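Local coordinates for protein transcriptional regulator I2 (Pseudomonas fluorescens A506, PDB 4MO7) that probably acts as a TetR-family transcriptional regulator and has been described as a superantigen associated with Crohn's disease, at residues 36-39 against 40-44; 145-148 against 149-152; 201-204 against 205-208. All coordinates share one frame; numbering follows the deposited sequence. Where two conformers were deposited one is given.

Contact 1: 36-39 against 40-44; sequences QTAA and HLFRN. With MG (magnesium ion), chain B.
H40 lies back along its helix toward Q36, one turn earlier, and shows how a side chain can reach a metal while still leaning on backbone. Its CB sits 3.6 Å from T37 O, and CG is placed anti to the carbonyl carbon of H40 itself (chi1 -72°), which sends the imidazole toward the start of the helix. CD2 then comes 3.2 Å from Q36 O, which lies at the ring edge and near the ring plane, so the carbonyl faces the C-H side of the imidazole. Beyond it, NE2 binds a magnesium ion at 2.2 Å. CD2 and CE1 are equally far from the metal, which therefore stands squarely before NE2.

On a different flank of the helix, F42 turns one ring face to the methyl of A38; A38 CB lies 4.0 Å above the ring plane of F42, offset toward the rim near CE2. The backbones of the pair are joined as well, F42 N donating to A38 O at 2.8 Å in a nearly straight bond. T37 and L41 run side by side, with T37 CG2 and L41 CD1 4.0 Å apart, while T37 OG1 turns to the carbonyl of K33. F47 meets F42 edge to face, and I76 and L77 of helix 73-97 pack on the same phenyl group, as L55 of helix 52-59 packs on A38. This pattern, with small and aromatic residues inward and polar ones outward, suits the first helix of the helix-turn-helix DNA-binding domain of TetR-type regulators.

Contact 2: 145-148 against 149-152; sequences ALRD and VYEQ
R147 and E151, one helical turn apart, bring their charged ends together over a flat face instead of edge to edge. E151 OE2 is modelled 2.7 Å from R147 NH1, well out of the guanidinium plane, so the salt bridge rests on charge and no N-H points at the oxygen. The carboxylate stands almost upright on the guanidinium, their planes 82° apart. This oxygen is modelled too close to a neighbouring atom, which leaves its exact position doubtful. R147 NH1 also lies 3.2 Å from Y150 CE1. It approaches the phenol ring obliquely, with the two planes 36° apart, and Y150 CE1 in turn lies near the guanidinium's own edge.

The torsions explain the meeting: R147 has CG anti to its N (chi1 167°), and a bend at chi2 then turns its end back toward the next turn, where E151, also bent at chi2, meets it. E151 CG passes 3.5 Å from R147 O, the same carbonyl that accepts E151 N at 2.9 Å. These residues belong to the long helix 137-163 of the TetR-type C-terminal domain, whose i to i+4 spacing brings such pairs onto one flank. On another flank V149 CG2 lies 3.7 Å from A145 O, beside a weak backbone bond from V149 N. Three residues after V149, Q152 CG comes 3.2 Å from D148 O, whose carbonyl also takes Q152 N.

Farther out, E151 OE1 forms a salt bridge with R175 of helix 171-183, which probably spreads the carboxylate's charge between two arginines. Y150 OH is hydrogen-bonded to E113, and its ring meets that of W154. L146 and V149 turn instead to helix 73-97, packing on I85 and R93 respectively.

Contact 3: 201-204 against 205-208; sequences AEEA and LLMV
A204 and V208 form the close side of this helical turn: V208 N donates to A204 O at 3.0 Å, and V208 CG1 comes within 3.5 Å of that oxygen. The valine manages this by setting CG1 between its own N and carbonyl carbon (chi1 74°), the crowded position. M207 leans on the same carbonyl, with CB 3.6 Å from A204 O. L205 fits similarly against the preceding turn, its CB 3.4 Å from E202 O. The A204 methyl touches I110 and L182 of its own chain and F177 of the second subunit, and M207 packs on that same phenylalanine.

Helix 197-208 thus lies in the dimer interface of the C-terminal domain, where TetR-type regulators commonly pair through helices near the end of the chain.

Around E203 and L206 the packing is looser. The two side chains cross at a slant, and L206 CD1 sits 4.0 Å from both E203 OE1 and E203 OE2, lying over the flat side of the carboxylate, a contact without any polar bond. E203 bends at chi2 (-70°), and its OE1 accepts a hydrogen bond from the backbone N of D170 of the second subunit. R168 of that subunit packs on L206, whereas the extended chain of E202 reaches into solvent.

In the fold
The three contacts come in series along the chain, each within a single helix. Contact 1 lies in helix 30-45 of the TetR-type DNA-binding region; contact 2 in helix 137-163 and contact 3 in helix 197-208 both belong to the C-terminal domain. Contact 1 is on the opposite side of the chain's centre from the other two, its centre about 24 Å from that of contact 2 and about 34 Å from that of contact 3. Contacts 2 and 3 have centres about 23 Å apart. None touches another, but helix 73-97 packs on both contacts 1 and 2, and helix 171-183 on contacts 2 and 3, linking the probable DNA-binding end to the dimer interface.

Contact 1: 36-39 against 40-44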
ATOM      1  N   GLN A  36     -29.116  -0.822  -3.325  1.00 21.94           N
ATOM      2  CA  GLN A  36     -28.492   0.221  -4.144  1.00 22.35           C
ATOM      3  C   GLN A  36     -28.613   1.561  -3.477  1.00 18.48           C
ATOM      4  O   GLN A  36     -27.691   2.380  -3.572  1.00 20.43           O
ATOM      5  CB  GLN A  36     -29.198   0.316  -5.485  1.00 25.37           C
ATOM      6  CG  GLN A  36     -29.096  -0.961  -6.307  1.00 24.80           C
ATOM      7  CD  GLN A  36     -28.212  -0.745  -7.495  1.00 54.71           C
ATOM      8  OE1 GLN A  36     -27.066  -1.188  -7.503  1.00 62.93           O
ATOM      9  NE2 GLN A  36     -28.725  -0.024  -8.504  1.00 38.25           N
ATOM     10  N   THR A  37     -29.743   1.816  -2.820  1.00 14.19           N
ATOM     11  CA  THR A  37     -29.883   3.117  -2.131  1.00 17.18           C
ATOM     12  C   THR A  37     -29.033   3.174  -0.854  1.00 17.41           C
ATOM     13  O   THR A  37     -28.435   4.200  -0.571  1.00 14.57           O
ATOM     14  CB  THR A  37     -31.365   3.435  -1.775  1.00 18.94           C
ATOM     15  OG1 THR A  37     -32.130   3.391  -2.980  1.00 22.16           O
ATOM     16  CG2 THR A  37     -31.479   4.829  -1.148  1.00 20.13           C
ATOM     17  N   ALA A  38     -28.979   2.068  -0.094  1.00 15.61           N
ATOM     18  CA  ALA A  38     -28.105   1.996   1.091  1.00 21.37           C
ATOM     19  C   ALA A  38     -26.659   2.267   0.710  1.00 15.06           C
ATOM     20  O   ALA A  38     -25.908   2.925   1.437  1.00 17.35           O
ATOM     21  CB  ALA A  38     -28.210   0.588   1.723  1.00 17.00           C
ATOM     22  N   ALA A  39     -26.231   1.741  -0.437  1.00 15.67           N
ATOM     23  CA  ALA A  39     -24.847   2.007  -0.851  1.00 16.94           C
ATOM     24  C   ALA A  39     -24.529   3.479  -0.887  1.00 17.01           C
ATOM     25  O   ALA A  39     -23.497   3.898  -0.398  1.00 19.57           O
ATOM     26  CB  ALA A  39     -24.532   1.369  -2.195  1.00 15.66           C
ATOM     27  N   HIS A  40     -25.449   4.292  -1.406  1.00 16.93           N
ATOM     28  CA  HIS A  40     -25.205   5.736  -1.396  1.00 19.36           C
ATOM     29  C   HIS A  40     -25.217   6.367  -0.027  1.00 17.57           C
ATOM     30  O   HIS A  40     -24.312   7.188   0.270  1.00 17.36           O
ATOM     31  CB  HIS A  40     -26.233   6.434  -2.265  1.00 16.00           C
ATOM     32  CG  HIS A  40     -26.003   6.179  -3.697  1.00 16.82           C
ATOM     33  ND1 HIS A  40     -25.070   6.881  -4.439  1.00 18.53           N
ATOM     34  CD2 HIS A  40     -26.544   5.266  -4.524  1.00 18.73           C
ATOM     35  CE1 HIS A  40     -25.048   6.403  -5.664  1.00 20.03           C
ATOM     36  NE2 HIS A  40     -25.933   5.428  -5.737  1.00 23.41           N
ATOM     37  N   LEU A  41     -26.245   6.044   0.765  1.00 15.73           N
ATOM     38  CA  LEU A  41     -26.372   6.618   2.113  1.00 17.70           C
ATOM     39  C   LEU A  41     -25.122   6.264   2.919  1.00 16.67           C
ATOM     40  O   LEU A  41     -24.484   7.139   3.514  1.00 21.02           O
ATOM     41  CB  LEU A  41     -27.629   6.129   2.812  1.00 17.35           C
ATOM     42  CG  LEU A  41     -28.893   6.986   2.612  1.00 26.19           C
ATOM     43  CD1 LEU A  41     -29.166   7.113   1.125  1.00 27.78           C
ATOM     44  CD2 LEU A  41     -30.058   6.303   3.284  1.00 21.94           C
ATOM     45  N   PHE A  42     -24.705   5.008   2.855  1.00 19.74           N
ATOM     46  CA  PHE A  42     -23.522   4.625   3.611  1.00 13.62           C
ATOM     47  C   PHE A  42     -22.297   5.389   3.148  1.00 22.92           C
ATOM     48  O   PHE A  42     -21.480   5.787   3.969  1.00 22.27           O
ATOM     49  CB  PHE A  42     -23.269   3.113   3.475  1.00 17.40           C
ATOM     50  CG  PHE A  42     -24.285   2.251   4.148  1.00 21.00           C
ATOM     51  CD1 PHE A  42     -25.188   2.771   5.090  1.00 19.21           C
ATOM     52  CD2 PHE A  42     -24.366   0.900   3.814  1.00 17.53           C
ATOM     53  CE1 PHE A  42     -26.103   1.963   5.698  1.00 22.41           C
ATOM     54  CE2 PHE A  42     -25.299   0.056   4.432  1.00 20.03           C
ATOM     55  CZ  PHE A  42     -26.185   0.596   5.372  1.00 16.56           C
ATOM     56  N   ARG A  43     -22.148   5.567   1.836  1.00 20.65           N
ATOM     57  CA  ARG A  43     -20.994   6.256   1.265  1.00 18.77           C
ATOM     58  C   ARG A  43     -21.069   7.722   1.658  1.00 23.05           C
ATOM     59  O   ARG A  43     -20.059   8.308   2.076  1.00 25.80           O
ATOM     60  CB  ARG A  43     -21.023   6.153  -0.264  1.00 19.19           C
ATOM     61  CG  ARG A  43     -19.983   7.064  -0.956  1.00 26.74           C
ATOM     62  CD  ARG A  43     -18.571   6.772  -0.441  1.00 43.52           C
ATOM     63  NE  ARG A  43     -17.559   7.649  -1.056  1.00 37.09           N
ATOM     64  CZ  ARG A  43     -16.446   8.065  -0.449  1.00 47.99           C
ATOM     65  NH1 ARG A  43     -16.180   7.698   0.802  1.00 33.78           N
ATOM     66  NH2 ARG A  43     -15.595   8.849  -1.097  1.00 66.96           N
ATOM     67  N   ASN A  44     -22.250   8.329   1.534  1.00 24.74           N
ATOM     68  CA  ASN A  44     -22.346   9.768   1.831  1.00 20.08           C
ATOM     69  C   ASN A  44     -22.190  10.090   3.295  1.00 21.94           C
ATOM     70  O   ASN A  44     -21.586  11.116   3.634  1.00 31.79           O
ATOM     71  CB  ASN A  44     -23.695  10.376   1.350  1.00 21.76           C
ATOM     72  CG  ASN A  44     -23.995  10.092  -0.126  1.00 20.95           C
ATOM     73  OD1 ASN A  44     -23.098   9.939  -0.948  1.00 25.81           O
ATOM     74  ND2 ASN A  44     -25.292   9.979  -0.455  1.00 23.58           N
TER
HETATM   75 MG    MG B 201     -26.654   4.333  -7.563  0.50  9.39          MG

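Contact 2: 145-148 against 149-152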
ATOM      1  N   ALA A 145     -14.946 -14.685   1.440  1.00 17.13           N
ATOM      2  CA  ALA A 145     -15.210 -15.753   0.487  1.00 17.30           C
ATOM      3  C   ALA A 145     -15.308 -15.294  -0.958  1.00 21.12           C
ATOM      4  O   ALA A 145     -14.792 -15.987  -1.848  1.00 19.28           O
ATOM      5  CB  ALA A 145     -16.441 -16.535   0.865  1.00 19.76           C
ATOM      6  N   LEU A 146     -15.970 -14.154  -1.213  1.00 14.23           N
ATOM      7  CA  LEU A 146     -16.028 -13.606  -2.574  1.00 16.35           C
ATOM      8  C   LEU A 146     -14.654 -13.135  -3.024  1.00 19.42           C
ATOM      9  O   LEU A 146     -14.307 -13.256  -4.215  1.00 17.86           O
ATOM     10  CB  LEU A 146     -16.993 -12.427  -2.657  1.00 13.22           C
ATOM     11  CG  LEU A 146     -18.417 -12.867  -2.337  1.00 25.05           C
ATOM     12  CD1 LEU A 146     -19.363 -11.697  -2.503  1.00 19.24           C
ATOM     13  CD2 LEU A 146     -18.843 -13.973  -3.290  1.00 26.16           C
ATOM     14  N   ARG A 147     -13.907 -12.522  -2.114  1.00 15.35           N
ATOM     15  CA  ARG A 147     -12.544 -12.070  -2.474  1.00 14.77           C
ATOM     16  C   ARG A 147     -11.704 -13.292  -2.874  1.00 23.84           C
ATOM     17  O   ARG A 147     -10.876 -13.197  -3.764  1.00 18.65           O
ATOM     18  CB  ARG A 147     -11.881 -11.396  -1.283  1.00 21.24           C
ATOM     19  CG  ARG A 147     -10.408 -11.184  -1.465  1.00 20.76           C
ATOM     20  CD  ARG A 147     -10.164 -10.097  -2.455  1.00 50.75           C
ATOM     21  NE  ARG A 147      -8.899  -9.446  -2.155  1.00 67.19           N
ATOM     22  CZ  ARG A 147      -8.221  -8.724  -3.030  1.00 40.88           C
ATOM     23  NH1 ARG A 147      -8.696  -8.574  -4.259  1.00 57.68           N
ATOM     24  NH2 ARG A 147      -7.072  -8.153  -2.681  1.00 65.71           N
ATOM     25  N   ASP A 148     -11.935 -14.433  -2.225  0.61 15.91           N
ATOM     26  CA  ASP A 148     -11.177 -15.650  -2.553  0.61 15.13           C
ATOM     27  C   ASP A 148     -11.389 -16.012  -4.006  0.61 15.47           C
ATOM     28  O   ASP A 148     -10.412 -16.342  -4.712  0.61 18.75           O
ATOM     29  CB  ASP A 148     -11.619 -16.836  -1.664  0.61 19.31           C
ATOM     30  CG  ASP A 148     -10.739 -18.055  -1.827  0.61 22.57           C
ATOM     31  OD1 ASP A 148      -9.529 -17.902  -2.080  0.61 32.08           O
ATOM     32  OD2 ASP A 148     -11.247 -19.188  -1.656  0.61 26.27           O
ATOM     33  N   VAL A 149     -12.642 -15.973  -4.455  1.00 13.47           N
ATOM     34  CA  VAL A 149     -12.988 -16.329  -5.858  1.00 14.14           C
ATOM     35  C   VAL A 149     -12.325 -15.353  -6.829  1.00 13.61           C
ATOM     36  O   VAL A 149     -11.788 -15.752  -7.902  1.00 16.18           O
ATOM     37  CB  VAL A 149     -14.492 -16.329  -6.054  1.00 16.71           C
ATOM     38  CG1 VAL A 149     -14.832 -16.458  -7.498  1.00 18.19           C
ATOM     39  CG2 VAL A 149     -15.106 -17.498  -5.219  1.00 16.71           C
ATOM     40  N   TYR A 150     -12.339 -14.071  -6.449  1.00 13.67           N
ATOM     41  CA  TYR A 150     -11.691 -13.018  -7.255  1.00 13.91           C
ATOM     42  C   TYR A 150     -10.233 -13.339  -7.393  1.00 20.46           C
ATOM     43  O   TYR A 150      -9.674 -13.273  -8.479  1.00 14.51           O
ATOM     44  CB  TYR A 150     -11.876 -11.688  -6.520  1.00 14.88           C
ATOM     45  CG  TYR A 150     -11.181 -10.473  -7.136  1.00 14.69           C
ATOM     46  CD1 TYR A 150      -9.866 -10.152  -6.814  1.00 16.15           C
ATOM     47  CD2 TYR A 150     -11.904  -9.612  -7.947  1.00 22.72           C
ATOM     48  CE1 TYR A 150      -9.256  -8.966  -7.350  1.00 15.05           C
ATOM     49  CE2 TYR A 150     -11.319  -8.450  -8.459  1.00 25.94           C
ATOM     50  CZ  TYR A 150     -10.006  -8.172  -8.188  1.00 18.32           C
ATOM     51  OH  TYR A 150      -9.477  -7.037  -8.765  1.00 19.54           O
ATOM     52  N   GLU A 151      -9.606 -13.735  -6.296  1.00 13.05           N
ATOM     53  CA  GLU A 151      -8.179 -14.025  -6.361  1.00 13.26           C
ATOM     54  C   GLU A 151      -7.889 -15.243  -7.186  1.00 14.90           C
ATOM     55  O   GLU A 151      -6.825 -15.336  -7.791  1.00 15.00           O
ATOM     56  CB  GLU A 151      -7.509 -14.140  -4.988  1.00 17.65           C
ATOM     57  CG  GLU A 151      -7.458 -12.836  -4.175  1.00 14.90           C
ATOM     58  CD  GLU A 151      -6.538 -11.799  -4.825  1.00 17.80           C
ATOM     59  OE1 GLU A 151      -5.476 -12.213  -5.359  1.00 17.11           O
ATOM     60  OE2 GLU A 151      -6.952 -10.609  -4.824  1.00 17.08           O
ATOM     61  N   GLN A 152      -8.786 -16.241  -7.146  1.00 13.15           N
ATOM     62  CA  GLN A 152      -8.559 -17.432  -7.939  1.00 14.19           C
ATOM     63  C   GLN A 152      -8.578 -17.124  -9.439  1.00 14.17           C
ATOM     64  O   GLN A 152      -7.861 -17.743 -10.197  1.00 15.76           O
ATOM     65  CB  GLN A 152      -9.602 -18.537  -7.572  1.00 13.92           C
ATOM     66  CG  GLN A 152      -9.379 -18.977  -6.119  1.00 19.93           C
ATOM     67  CD  GLN A 152     -10.112 -20.267  -5.800  1.00 40.43           C
ATOM     68  OE1 GLN A 152     -11.123 -20.555  -6.445  1.00 20.80           O
ATOM     69  NE2 GLN A 152      -9.598 -21.063  -4.828  1.00 28.34           N
TER

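Contact 3: 201-204 against 205-208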
ATOM      1  N   ALA A 201      -2.148   0.864 -16.994  1.00 15.76           N
ATOM      2  CA  ALA A 201      -2.334  -0.605 -17.063  1.00 18.44           C
ATOM      3  C   ALA A 201      -1.283  -1.225 -17.993  1.00 15.93           C
ATOM      4  O   ALA A 201      -0.724  -2.264 -17.702  1.00 14.84           O
ATOM      5  CB  ALA A 201      -3.792  -0.935 -17.550  1.00 14.97           C
ATOM      6  N   GLU A 202      -1.018  -0.580 -19.128  1.00 17.06           N
ATOM      7  CA  GLU A 202       0.036  -1.012 -20.038  1.00 19.20           C
ATOM      8  C   GLU A 202       1.411  -1.028 -19.399  1.00 14.51           C
ATOM      9  O   GLU A 202       2.176  -1.962 -19.637  1.00 14.87           O
ATOM     10  CB  GLU A 202       0.039  -0.080 -21.296  1.00 20.06           C
ATOM     11  CG  GLU A 202      -1.275  -0.306 -22.127  1.00 31.63           C
ATOM     12  CD  GLU A 202      -1.356   0.503 -23.431  1.00 59.61           C
ATOM     13  OE1 GLU A 202      -0.562   1.449 -23.624  1.00 49.86           O
ATOM     14  OE2 GLU A 202      -2.230   0.186 -24.266  1.00 74.59           O
ATOM     15  N   GLU A 203       1.712  -0.032 -18.583  1.00 13.63           N
ATOM     16  CA  GLU A 203       2.999   0.017 -17.891  1.00 15.60           C
ATOM     17  C   GLU A 203       3.029  -1.115 -16.888  1.00 20.80           C
ATOM     18  O   GLU A 203       4.052  -1.770 -16.777  1.00 13.19           O
ATOM     19  CB  GLU A 203       3.229   1.338 -17.174  1.00 16.53           C
ATOM     20  CG  GLU A 203       3.590   2.481 -18.052  1.00 21.03           C
ATOM     21  CD  GLU A 203       5.003   2.352 -18.652  1.00 26.84           C
ATOM     22  OE1 GLU A 203       5.937   1.792 -17.988  1.00 20.76           O
ATOM     23  OE2 GLU A 203       5.149   2.842 -19.800  1.00 27.08           O
ATOM     24  N   ALA A 204       1.914  -1.389 -16.196  1.00 17.33           N
ATOM     25  CA  ALA A 204       1.905  -2.554 -15.278  1.00 18.77           C
ATOM     26  C   ALA A 204       2.147  -3.879 -15.972  1.00 16.61           C
ATOM     27  O   ALA A 204       2.834  -4.741 -15.443  1.00 16.87           O
ATOM     28  CB  ALA A 204       0.590  -2.651 -14.412  1.00 12.43           C
ATOM     29  N   LEU A 205       1.628  -4.007 -17.187  1.00 15.33           N
ATOM     30  CA  LEU A 205       1.817  -5.213 -17.964  1.00 15.13           C
ATOM     31  C   LEU A 205       3.280  -5.371 -18.339  1.00 18.49           C
ATOM     32  O   LEU A 205       3.768  -6.477 -18.370  1.00 18.64           O
ATOM     33  CB  LEU A 205       0.986  -5.122 -19.263  1.00 14.80           C
ATOM     34  CG  LEU A 205       0.966  -6.395 -20.087  1.00 16.47           C
ATOM     35  CD1 LEU A 205       0.092  -7.450 -19.372  1.00 21.25           C
ATOM     36  CD2 LEU A 205       0.350  -6.063 -21.446  1.00 22.00           C
ATOM     37  N   LEU A 206       3.942  -4.254 -18.646  1.00 19.24           N
ATOM     38  CA  LEU A 206       5.383  -4.274 -19.036  1.00 21.49           C
ATOM     39  C   LEU A 206       6.202  -4.722 -17.872  1.00 28.66           C
ATOM     40  O   LEU A 206       7.182  -5.454 -18.012  1.00 24.06           O
ATOM     41  CB  LEU A 206       5.855  -2.900 -19.470  1.00 20.58           C
ATOM     42  CG  LEU A 206       5.475  -2.368 -20.849  1.00 32.65           C
ATOM     43  CD1 LEU A 206       5.851  -0.930 -20.910  1.00 37.40           C
ATOM     44  CD2 LEU A 206       6.199  -3.105 -21.934  1.00 40.02           C
ATOM     45  N   MET A 207       5.805  -4.296 -16.689  1.00 23.47           N
ATOM     46  CA  MET A 207       6.535  -4.799 -15.535  1.00 39.01           C
ATOM     47  C   MET A 207       6.335  -6.293 -15.287  1.00 33.61           C
ATOM     48  O   MET A 207       7.303  -7.020 -15.090  1.00 49.29           O
ATOM     49  CB  MET A 207       6.193  -4.030 -14.269  1.00 39.55           C
ATOM     50  CG  MET A 207       6.927  -4.610 -13.098  1.00 37.11           C
ATOM     51  SD  MET A 207       6.555  -3.651 -11.647  1.00 35.30           S
ATOM     52  CE  MET A 207       4.885  -4.236 -11.286  1.00 30.77           C
ATOM     53  N   VAL A 208       5.095  -6.770 -15.308  1.00 25.33           N
ATOM     54  CA  VAL A 208       4.856  -8.104 -14.854  1.00 20.24           C
ATOM     55  C   VAL A 208       5.151  -9.225 -15.885  1.00 28.54           C
ATOM     56  O   VAL A 208       5.530 -10.325 -15.507  1.00 24.50           O
ATOM     57  CB  VAL A 208       3.524  -8.234 -14.162  1.00 31.70           C
ATOM     58  CG1 VAL A 208       2.439  -8.200 -15.137  1.00 19.40           C
ATOM     59  CG2 VAL A 208       3.477  -9.520 -13.381  1.00 47.78           C
TER